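Local coordinates for farnesyl diphosphate synthase (Rhodobacter capsulatus, PDB 3M0G) that probably makes farnesyl diphosphate by condensing isopentenyl diphosphate with an allylic diphosphate in isoprenoid biosynthesis, at the interface of chains A and B. Coordinates in Å, arbitrary orientation; residue numbers count along the deposited sequence, not the author numbering. Chains: chain A/B, Farnesyl diphosphate synthase.

The interface of chains A and B. Residues chain A 146, 150-151, 153-154; chain B 30, 34, 109, 112-113.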
loop_
_atom_site.group_PDB
_atom_site.type_symbol
_atom_site.label_atom_id
_atom_site.label_comp_id
_atom_site.label_asym_id
_atom_site.label_seq_id
_atom_site.Cartn_x
_atom_site.Cartn_y
_atom_site.Cartn_z
ATOM N N ALA A 146 7.924 4.682 -5.281
ATOM C CA ALA A 146 8.986 5.690 -5.483
ATOM C C ALA A 146 9.921 5.452 -6.675
ATOM O O ALA A 146 10.822 6.234 -6.931
ATOM C CB ALA A 146 9.795 5.881 -4.201
ATOM N N VAL A 150 4.268 7.049 -7.876
ATOM C CA VAL A 150 4.455 8.074 -6.852
ATOM C C VAL A 150 5.642 8.971 -7.231
ATOM O O VAL A 150 5.550 10.186 -7.121
ATOM C CB VAL A 150 4.585 7.473 -5.439
ATOM C CG1 VAL A 150 5.001 8.511 -4.430
ATOM C CG2 VAL A 150 3.256 6.827 -4.998
ATOM N N TYR A 151 6.719 8.363 -7.730
ATOM C CA TYR A 151 7.874 9.108 -8.222
ATOM C C TYR A 151 7.467 10.148 -9.275
ATOM O O TYR A 151 7.838 11.324 -9.170
ATOM C CB TYR A 151 8.916 8.146 -8.809
ATOM C CG TYR A 151 10.154 8.822 -9.370
ATOM C CD1 TYR A 151 10.958 9.647 -8.567
ATOM C CD2 TYR A 151 10.542 8.609 -10.692
ATOM C CE1 TYR A 151 12.104 10.261 -9.090
ATOM C CE2 TYR A 151 11.693 9.215 -11.219
ATOM C CZ TYR A 151 12.464 10.034 -10.412
ATOM O OH TYR A 151 13.593 10.646 -10.924
ATOM N N GLN A 153 4.368 11.303 -9.798
ATOM C CA GLN A 153 3.497 12.316 -9.203
ATOM C C GLN A 153 4.295 13.399 -8.443
ATOM O O GLN A 153 3.927 14.578 -8.455
ATOM C CB GLN A 153 2.463 11.661 -8.290
ATOM C CG GLN A 153 1.550 12.633 -7.569
ATOM C CD GLN A 153 0.545 13.310 -8.482
ATOM O OE1 GLN A 153 0.557 14.532 -8.638
ATOM N NE2 GLN A 153 -0.333 12.521 -9.081
ATOM N N ALA A 154 5.391 12.995 -7.807
ATOM C CA ALA A 154 6.239 13.918 -7.042
ATOM C C ALA A 154 7.009 14.853 -7.976
ATOM O O ALA A 154 7.216 16.033 -7.666
ATOM C CB ALA A 154 7.189 13.146 -6.142
ATOM N N LEU B 30 11.017 13.286 -2.329
ATOM C CA LEU B 30 10.239 12.099 -1.986
ATOM C C LEU B 30 11.105 11.046 -1.288
ATOM O O LEU B 30 10.686 10.499 -0.269
ATOM C CB LEU B 30 9.535 11.506 -3.216
ATOM C CG LEU B 30 8.855 10.129 -3.063
ATOM C CD1 LEU B 30 7.515 10.172 -2.300
ATOM C CD2 LEU B 30 8.665 9.454 -4.417
HETATM N N MSE B 34 10.927 10.019 2.768
HETATM C CA MSE B 34 10.764 8.608 3.147
HETATM C C MSE B 34 11.881 8.202 4.106
HETATM O O MSE B 34 11.629 7.622 5.164
HETATM C CB MSE B 34 10.806 7.696 1.913
HETATM C CG MSE B 34 9.721 7.984 0.886
HETATM SE SE MSE B 34 9.934 6.943 -0.755
HETATM C CE MSE B 34 9.621 5.164 -0.002
ATOM N N LEU B 109 2.559 11.741 -0.231
ATOM C CA LEU B 109 3.295 10.959 -1.205
ATOM C C LEU B 109 4.334 10.045 -0.562
ATOM O O LEU B 109 4.489 8.891 -0.977
ATOM C CB LEU B 109 3.916 11.870 -2.269
ATOM C CG LEU B 109 2.930 12.578 -3.197
ATOM C CD1 LEU B 109 3.734 13.308 -4.228
ATOM C CD2 LEU B 109 1.955 11.596 -3.907
ATOM N N ASP B 112 2.533 7.179 0.983
ATOM C CA ASP B 112 2.052 6.314 -0.093
ATOM C C ASP B 112 3.172 5.370 -0.565
ATOM O O ASP B 112 2.957 4.160 -0.729
ATOM C CB ASP B 112 1.472 7.116 -1.257
ATOM C CG ASP B 112 0.098 7.715 -0.953
ATOM O OD1 ASP B 112 -0.571 7.374 0.064
ATOM O OD2 ASP B 112 -0.326 8.550 -1.760
ATOM N N ALA B 113 4.379 5.910 -0.742
ATOM C CA ALA B 113 5.490 5.115 -1.264
ATOM C C ALA B 113 6.116 4.247 -0.187
ATOM O O ALA B 113 6.745 3.220 -0.478
ATOM C CB ALA B 113 6.531 6.025 -1.933
HETATM O O HOH W 1 8.050 2.774 -2.926
#
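A:Val150 pushes one methyl, CG1, into chain B between B:Leu30, B:Leu109 and B:Ala113. CG1 of A:Val150 stands anti to its own backbone N (chi1 171°), which points this branch at the partner, and it meets CD1 of B:Leu30 at 3.7 Å, the two side chains crossing at about a right angle. A:Val150 CG1 also lies 3.8 Å from CB of B:Ala113, whose short side chain lets the valine approach helix 104-121 closely. A:Val150 CG1 comes within 3.5 Å of the backbone O of B:Leu109, a van der Waals contact with a carbonyl of that helix. The other branch, CG2, faces the CB of B:Asp112, so the aspartate offers its aliphatic stem rather than its carboxylate.

The two leucines suit their places because each forked tip can serve two neighbours. Both methyls of B:Leu30 touch the valine, and CD2 also reaches CB of A:Ala146 and the backbone CA of A:Tyr151, whose ring points away from this contact. On B:Leu109, CD1 rests 3.8 Å from CA of A:Ala154, where a small residue lets the leucine reach the backbone of helix 149-159. CD2 crosses the aliphatic part of A:Gln153; a bend at chi2 (71°) turns the amide end aside and leaves CG for the leucine.

Farther along, A:Ala146, in the loop before helix 149-159, sets its methyl, CB, 3.6 Å from the SE of B:Met34, a selenomethionine. This apolar patch belongs to a two-fold symmetric interface between identical chains, so its twin recurs with the chains exchanged; such all-helical homodimers are typical of prenyl diphosphate synthases. Direct polar pairing is absent here, and packing is supplemented by a bridging water at the margin. The backbone N of A:Ala146 donates almost straight (172° at H) to the O of water 1, 3.0 Å away. Water 1 in turn places its O 2.8 Å from the backbone O of B:Ala113.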